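Local coordinates for conserved domain protein (PDB 4IAJ) that is of unknown function, a small streptococcal protein of the DUF4649 (PF15507) family that folds into an antiparallel sheet packed against helices, at residues 4-9 and 20-26; 41-46 and 58-63. All coordinates share one frame; numbering follows the deposited sequence.

Interaction 1: 4-9 and 20-26; sequences LNMIEI and TVTFESY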
loop_
_atom_site.group_PDB
_atom_site.type_symbol
_atom_site.label_atom_id
_atom_site.label_comp_id
_atom_site.label_asym_id
_atom_site.label_seq_id
_atom_site.Cartn_x
_atom_site.Cartn_y
_atom_site.Cartn_z
ATOM N N LEU B 4 -15.625 2.201 -31.415
ATOM C CA LEU B 4 -14.454 1.326 -31.319
ATOM C C LEU B 4 -14.337 0.700 -29.921
ATOM O O LEU B 4 -14.143 -0.511 -29.791
ATOM C CB LEU B 4 -13.170 2.083 -31.677
ATOM C CG LEU B 4 -11.935 1.227 -31.986
ATOM C CD1 LEU B 4 -12.115 0.440 -33.281
ATOM C CD2 LEU B 4 -10.687 2.101 -32.049
ATOM N N ASN B 5 -14.478 1.524 -28.885
ATOM C CA ASN B 5 -14.352 1.063 -27.497
ATOM C C ASN B 5 -15.628 1.207 -26.683
ATOM O O ASN B 5 -16.189 2.299 -26.564
ATOM C CB ASN B 5 -13.247 1.835 -26.806
ATOM C CG ASN B 5 -11.910 1.606 -27.450
ATOM O OD1 ASN B 5 -11.500 0.465 -27.647
ATOM N ND2 ASN B 5 -11.226 2.684 -27.797
HETATM N N MSE B 6 -16.059 0.109 -26.081
HETATM C CA MSE B 6 -17.241 0.148 -25.234
HETATM C C MSE B 6 -17.084 1.076 -24.033
HETATM O O MSE B 6 -18.061 1.706 -23.642
HETATM C CB MSE B 6 -17.585 -1.249 -24.735
HETATM C CG MSE B 6 -19.087 -1.453 -24.856
HETATM SE SE MSE B 6 -19.418 -3.243 -24.167
HETATM C CE MSE B 6 -19.033 -4.166 -25.863
ATOM N N ILE B 7 -15.882 1.163 -23.455
ATOM C CA ILE B 7 -15.621 2.046 -22.308
ATOM C C ILE B 7 -14.419 2.971 -22.548
ATOM O O ILE B 7 -13.347 2.518 -22.932
ATOM C CB ILE B 7 -15.425 1.256 -21.002
ATOM C CG1 ILE B 7 -16.677 0.442 -20.711
ATOM C CG2 ILE B 7 -15.157 2.199 -19.837
ATOM C CD1 ILE B 7 -16.626 -0.351 -19.429
ATOM N N GLU B 8 -14.639 4.272 -22.354
ATOM C CA GLU B 8 -13.589 5.274 -22.360
ATOM C C GLU B 8 -13.740 6.094 -21.099
ATOM O O GLU B 8 -14.845 6.476 -20.740
ATOM C CB GLU B 8 -13.678 6.173 -23.583
ATOM C CG GLU B 8 -13.484 5.411 -24.884
ATOM C CD GLU B 8 -13.002 6.279 -26.046
ATOM O OE1 GLU B 8 -12.726 7.488 -25.843
ATOM O OE2 GLU B 8 -12.890 5.733 -27.169
ATOM N N ILE B 9 -12.636 6.319 -20.403
ATOM C CA ILE B 9 -12.668 7.057 -19.151
ATOM C C ILE B 9 -11.612 8.153 -19.194
ATOM O O ILE B 9 -10.450 7.883 -19.480
ATOM C CB ILE B 9 -12.390 6.162 -17.938
ATOM C CG1 ILE B 9 -13.353 4.964 -17.889
ATOM C CG2 ILE B 9 -12.487 6.974 -16.659
ATOM C CD1 ILE B 9 -12.931 3.894 -16.892
ATOM N N THR B 20 -6.714 9.691 -20.603
ATOM C CA THR B 20 -7.810 8.881 -21.117
ATOM C C THR B 20 -7.359 7.423 -21.215
ATOM O O THR B 20 -6.294 7.151 -21.751
ATOM C CB THR B 20 -8.294 9.396 -22.482
ATOM O OG1 THR B 20 -8.771 10.740 -22.333
ATOM C CG2 THR B 20 -9.429 8.535 -23.019
ATOM N N VAL B 21 -8.160 6.514 -20.661
ATOM C CA VAL B 21 -7.953 5.073 -20.837
ATOM C C VAL B 21 -9.186 4.502 -21.507
ATOM O O VAL B 21 -10.278 5.034 -21.341
ATOM C CB VAL B 21 -7.656 4.321 -19.524
ATOM C CG1 VAL B 21 -6.312 4.762 -18.971
ATOM C CG2 VAL B 21 -8.746 4.528 -18.476
ATOM N N THR B 22 -8.996 3.431 -22.277
ATOM C CA THR B 22 -10.081 2.813 -23.017
ATOM C C THR B 22 -10.088 1.304 -22.795
ATOM O O THR B 22 -9.043 0.688 -22.545
ATOM C CB THR B 22 -9.986 3.087 -24.539
ATOM O OG1 THR B 22 -8.813 2.471 -25.074
ATOM C CG2 THR B 22 -9.917 4.570 -24.828
ATOM N N PHE B 23 -11.278 0.723 -22.889
ATOM C CA PHE B 23 -11.440 -0.710 -22.801
ATOM C C PHE B 23 -12.293 -1.130 -23.975
ATOM O O PHE B 23 -13.333 -0.524 -24.242
ATOM C CB PHE B 23 -12.023 -1.102 -21.432
ATOM C CG PHE B 23 -11.169 -0.638 -20.279
ATOM C CD1 PHE B 23 -10.125 -1.424 -19.808
ATOM C CD2 PHE B 23 -11.370 0.615 -19.712
ATOM C CE1 PHE B 23 -9.327 -0.983 -18.776
ATOM C CE2 PHE B 23 -10.566 1.066 -18.679
ATOM C CZ PHE B 23 -9.550 0.270 -18.206
ATOM N N GLU B 24 -11.802 -2.122 -24.718
ATOM C CA GLU B 24 -12.477 -2.588 -25.919
ATOM C C GLU B 24 -13.793 -3.244 -25.537
ATOM O O GLU B 24 -14.809 -3.024 -26.189
ATOM C CB GLU B 24 -11.604 -3.558 -26.719
ATOM C CG GLU B 24 -12.195 -3.914 -28.089
ATOM C CD GLU B 24 -11.245 -4.722 -28.972
ATOM O OE1 GLU B 24 -10.010 -4.666 -28.760
ATOM O OE2 GLU B 24 -11.738 -5.403 -29.895
ATOM N N SER B 25 -13.780 -4.016 -24.455
ATOM C CA SER B 25 -14.996 -4.620 -23.927
ATOM C C SER B 25 -15.185 -4.347 -22.433
ATOM O O SER B 25 -14.257 -3.941 -21.717
ATOM C CB SER B 25 -14.978 -6.135 -24.181
ATOM O OG SER B 25 -14.044 -6.783 -23.333
ATOM N N TYR B 26 -16.404 -4.594 -21.969
ATOM C CA TYR B 26 -16.735 -4.511 -20.558
ATOM C C TYR B 26 -15.901 -5.505 -19.751
ATOM O O TYR B 26 -15.419 -5.165 -18.665
ATOM C CB TYR B 26 -18.224 -4.782 -20.330
ATOM C CG TYR B 26 -18.726 -4.318 -18.985
ATOM C CD1 TYR B 26 -18.630 -5.129 -17.861
ATOM C CD2 TYR B 26 -19.289 -3.060 -18.839
ATOM C CE1 TYR B 26 -19.087 -4.696 -16.628
ATOM C CE2 TYR B 26 -19.752 -2.618 -17.616
ATOM C CZ TYR B 26 -19.650 -3.436 -16.514
ATOM O OH TYR B 26 -20.125 -2.980 -15.306
HETATM O O HOH W 1 -9.118 -0.314 -25.550
#

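Interaction 2: 41-46 and 58-63; sequences ADYYPV and YHGTYG. With EDO (1,2-ethanediol), chain P.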
loop_
_atom_site.group_PDB
_atom_site.type_symbol
_atom_site.label_atom_id
_atom_site.label_comp_id
_atom_site.label_asym_id
_atom_site.label_seq_id
_atom_site.Cartn_x
_atom_site.Cartn_y
_atom_site.Cartn_z
ATOM N N ALA B 41 -5.004 5.343 -10.737
ATOM C CA ALA B 41 -5.957 6.451 -10.903
ATOM C C ALA B 41 -7.141 6.442 -9.939
ATOM O O ALA B 41 -8.000 7.315 -10.051
ATOM C CB ALA B 41 -6.482 6.424 -12.327
ATOM N N ASP B 42 -7.196 5.473 -9.016
ATOM C CA ASP B 42 -8.408 5.210 -8.213
ATOM C C ASP B 42 -8.980 6.398 -7.462
ATOM O O ASP B 42 -10.179 6.447 -7.254
ATOM C CB ASP B 42 -8.176 4.089 -7.186
ATOM C CG ASP B 42 -8.124 2.713 -7.830
ATOM O OD1 ASP B 42 -8.320 2.612 -9.065
ATOM O OD2 ASP B 42 -7.857 1.750 -7.102
ATOM N N TYR B 43 -8.148 7.327 -7.016
ATOM C CA TYR B 43 -8.694 8.487 -6.274
ATOM C C TYR B 43 -8.836 9.722 -7.164
ATOM O O TYR B 43 -9.015 10.826 -6.678
ATOM C CB TYR B 43 -7.813 8.806 -5.083
ATOM C CG TYR B 43 -8.011 7.859 -3.944
ATOM C CD1 TYR B 43 -7.269 6.678 -3.844
ATOM C CD2 TYR B 43 -8.941 8.133 -2.978
ATOM C CE1 TYR B 43 -7.468 5.810 -2.783
ATOM C CE2 TYR B 43 -9.139 7.297 -1.908
ATOM C CZ TYR B 43 -8.417 6.133 -1.814
ATOM O OH TYR B 43 -8.651 5.318 -0.734
ATOM N N TYR B 44 -8.745 9.555 -8.478
ATOM C CA TYR B 44 -8.774 10.718 -9.333
ATOM C C TYR B 44 -10.209 10.969 -9.760
ATOM O O TYR B 44 -10.947 10.022 -10.042
ATOM C CB TYR B 44 -7.888 10.521 -10.542
ATOM C CG TYR B 44 -6.386 10.634 -10.322
ATOM C CD1 TYR B 44 -5.837 11.517 -9.396
ATOM C CD2 TYR B 44 -5.516 9.932 -11.135
ATOM C CE1 TYR B 44 -4.465 11.641 -9.250
ATOM C CE2 TYR B 44 -4.141 10.063 -11.010
ATOM C CZ TYR B 44 -3.622 10.920 -10.076
ATOM O OH TYR B 44 -2.271 11.096 -9.977
ATOM N N PRO B 45 -10.609 12.254 -9.822
ATOM C CA PRO B 45 -11.950 12.563 -10.322
ATOM C C PRO B 45 -12.109 12.260 -11.806
ATOM O O PRO B 45 -11.187 12.490 -12.606
ATOM C CB PRO B 45 -12.080 14.072 -10.076
ATOM C CG PRO B 45 -10.666 14.577 -10.107
ATOM C CD PRO B 45 -9.822 13.473 -9.549
ATOM N N VAL B 46 -13.288 11.761 -12.170
ATOM C CA VAL B 46 -13.579 11.418 -13.562
ATOM C C VAL B 46 -14.214 12.608 -14.260
ATOM O O VAL B 46 -15.215 13.156 -13.810
ATOM C CB VAL B 46 -14.460 10.164 -13.678
ATOM C CG1 VAL B 46 -14.876 9.903 -15.118
ATOM C CG2 VAL B 46 -13.714 8.951 -13.127
ATOM N N TYR B 58 -21.717 10.864 -14.898
ATOM C CA TYR B 58 -21.080 10.272 -13.712
ATOM C C TYR B 58 -20.273 11.302 -12.930
ATOM O O TYR B 58 -19.535 12.105 -13.494
ATOM C CB TYR B 58 -20.198 9.080 -14.115
ATOM C CG TYR B 58 -19.399 8.499 -12.978
ATOM C CD1 TYR B 58 -19.977 7.638 -12.073
ATOM C CD2 TYR B 58 -18.057 8.807 -12.817
ATOM C CE1 TYR B 58 -19.250 7.112 -11.020
ATOM C CE2 TYR B 58 -17.320 8.281 -11.774
ATOM C CZ TYR B 58 -17.917 7.431 -10.882
ATOM O OH TYR B 58 -17.188 6.905 -9.849
ATOM N N HIS B 59 -20.439 11.280 -11.621
ATOM C CA HIS B 59 -19.743 12.194 -10.751
ATOM C C HIS B 59 -19.130 11.332 -9.659
ATOM O O HIS B 59 -19.836 10.743 -8.825
ATOM C CB HIS B 59 -20.701 13.241 -10.177
ATOM C CG HIS B 59 -21.671 13.788 -11.183
ATOM N ND1 HIS B 59 -21.311 14.707 -12.144
ATOM C CD2 HIS B 59 -22.981 13.522 -11.391
ATOM C CE1 HIS B 59 -22.359 14.994 -12.895
ATOM N NE2 HIS B 59 -23.387 14.292 -12.455
ATOM N N GLY B 60 -17.812 11.224 -9.683
ATOM C CA GLY B 60 -17.132 10.404 -8.714
ATOM C C GLY B 60 -15.725 10.121 -9.165
ATOM O O GLY B 60 -15.246 10.694 -10.167
ATOM N N THR B 61 -15.070 9.260 -8.392
ATOM C CA THR B 61 -13.694 8.869 -8.623
ATOM C C THR B 61 -13.623 7.731 -9.610
ATOM O O THR B 61 -14.619 7.032 -9.864
ATOM C CB THR B 61 -13.015 8.370 -7.336
ATOM O OG1 THR B 61 -13.758 7.261 -6.816
ATOM C CG2 THR B 61 -12.952 9.451 -6.295
ATOM N N TYR B 62 -12.424 7.534 -10.156
ATOM C CA TYR B 62 -12.171 6.436 -11.057
ATOM C C TYR B 62 -12.460 5.126 -10.340
ATOM O O TYR B 62 -13.084 4.250 -10.895
ATOM C CB TYR B 62 -10.719 6.465 -11.539
ATOM C CG TYR B 62 -10.377 5.396 -12.549
ATOM C CD1 TYR B 62 -10.118 4.082 -12.138
ATOM C CD2 TYR B 62 -10.320 5.680 -13.907
ATOM C CE1 TYR B 62 -9.825 3.095 -13.051
ATOM C CE2 TYR B 62 -10.016 4.689 -14.826
ATOM C CZ TYR B 62 -9.763 3.401 -14.384
ATOM O OH TYR B 62 -9.475 2.415 -15.296
ATOM N N GLY B 63 -12.010 5.019 -9.097
ATOM C CA GLY B 63 -12.171 3.807 -8.303
ATOM C C GLY B 63 -13.602 3.374 -8.091
ATOM O O GLY B 63 -13.855 2.203 -7.963
HETATM C C1 EDO P . -11.203 5.546 -4.267
HETATM O O1 EDO P . -12.463 5.760 -4.915
HETATM C C2 EDO P . -10.840 4.067 -4.137
HETATM O O2 EDO P . -11.664 3.207 -4.942
HETATM O O HOH W 2 -16.559 13.204 -11.259
#

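Interaction 1: 4-9 and 20-26
Ile7 pairs with Phe23 and Ile9 with Val21 as antiparallel hydrogen-bonded pairs, and the short strand axes run at 167° to each other. The Ile7-Phe23 pair is uneven: Phe23 N to Ile7 O is 2.7 Å, while Ile7 N to Phe23 O is 3.2 Å. Beyond it the pairing is disturbed. Met6 and Ile7 both face Phe23, which makes a classic beta bulge, and Met6 N makes only a weak bond to Glu24 O.

On one face of the hairpin the contacts are apolar. Ile7 reaches two rings with two branches: CG2 meets Phe23 CD2, and Ile7 CD1 lies 3.8 Å from Tyr26 CD2. This split follows from chi1 of -60°: CG2 stands anti to the backbone N, while CG1, which carries CD1, lies beside that N. Ile9 CD1 approaches Phe23 at CE2, and Ile9 CB rests against Val21 CG2. Ile7 and Ile9 are buried here, covered by Phe29 of helix 26-35 and by helix 65-71.

The other face carries Glu8 and Thr22, side by side and pointing the same way. The methyl CG2 of Thr22 lies 3.7 Å from Glu8 CG and equally near CD. Next to them Asn5 ND2 packs at 3.5 Å from Thr22 CB. Water 1 joins this pair, donating a hydrogen bond to Asn5 OD1 and hydrogen-bonding Thr22 OG1 at 2.8 Å.

Across the hairpin, the side chains of Ile7, Ile9, Val21 and Phe23 thus make apolar contacts, while Asn5 and Thr22 meet through a water, consistent with a solvent-facing side at Glu8 and Thr22.

Interaction 2: 41-46 and 58-63
Ala41 places its methyl over one face of the Tyr62 ring. Ala41 CB is 4.3 Å from the Tyr62 ring centroid, a CH-pi contact offset toward the rim. Tyr62 CG is anti to its backbone N (chi1 -177°), which carries the ring past Ala41 toward the strands. Tyr11 meets the same ring with the two planes steeply inclined. Asp42 comes to Tyr62 obliquely, its carboxylate only 16° from parallel with the ring. Asp42 OD2 hydrogen-bonds Gly39 N.

Val46 CG2 sits 3.5 Å from Tyr62 N and also meets Tyr58 CE2, at the edge of that ring and near its plane. The Val46 and Tyr58 side chains cross at about a right angle. Tyr58 OH donates to Thr61 O at 2.6 Å, in the carbonyl plane, and holds the far end of the ring.

Between these side chains two loops are tied together, one leading into strand 46-51 and the other into helix 65-71. A type I beta turn spans Ala41 to Tyr44, and Pro45 and Thr61 form a single bridge. The hydrogen bonds Tyr62 N to Tyr44 O (2.9 Å) and Val46 N to Gly60 O flank it. Gly63 N comes to Asp42 O well off the carbonyl axis. Water 2 adds a link from Gly60 N to Val46 O.

The 1,2-ethanediol, probably from the crystallisation liquor, lies beside the turn. Ethanediol C1 stands 3.5 Å above the centre of the Tyr43 ring, and ethanediol O1 and Thr61 OG1 share a hydrogen bond of 2.7 Å. Tyr43 OH hydrogen-bonds Val40 O of a second subunit.

In the fold
The two interactions lie in series along the chain, on opposite sides of its centre, with their own centres about 15 Å apart. Tyr62 bridges them. Its ring leaves interaction 2 and packs into interaction 1: Phe23 CZ is 3.6 Å from Tyr62 OH, and Tyr62 CE2 lies 3.7 Å from Ile9 CD1. Ile9 also meets Val46: Ile9 CG2 is 4.1 Å from Val46 CG1. The loops thus close on the apolar face of the hairpin. No active site is known. A bound magnesium ion lies about 4 Å from the Asp42 side chain but about 13 Å from that of Ile9, so it lies nearer the loops of interaction 2.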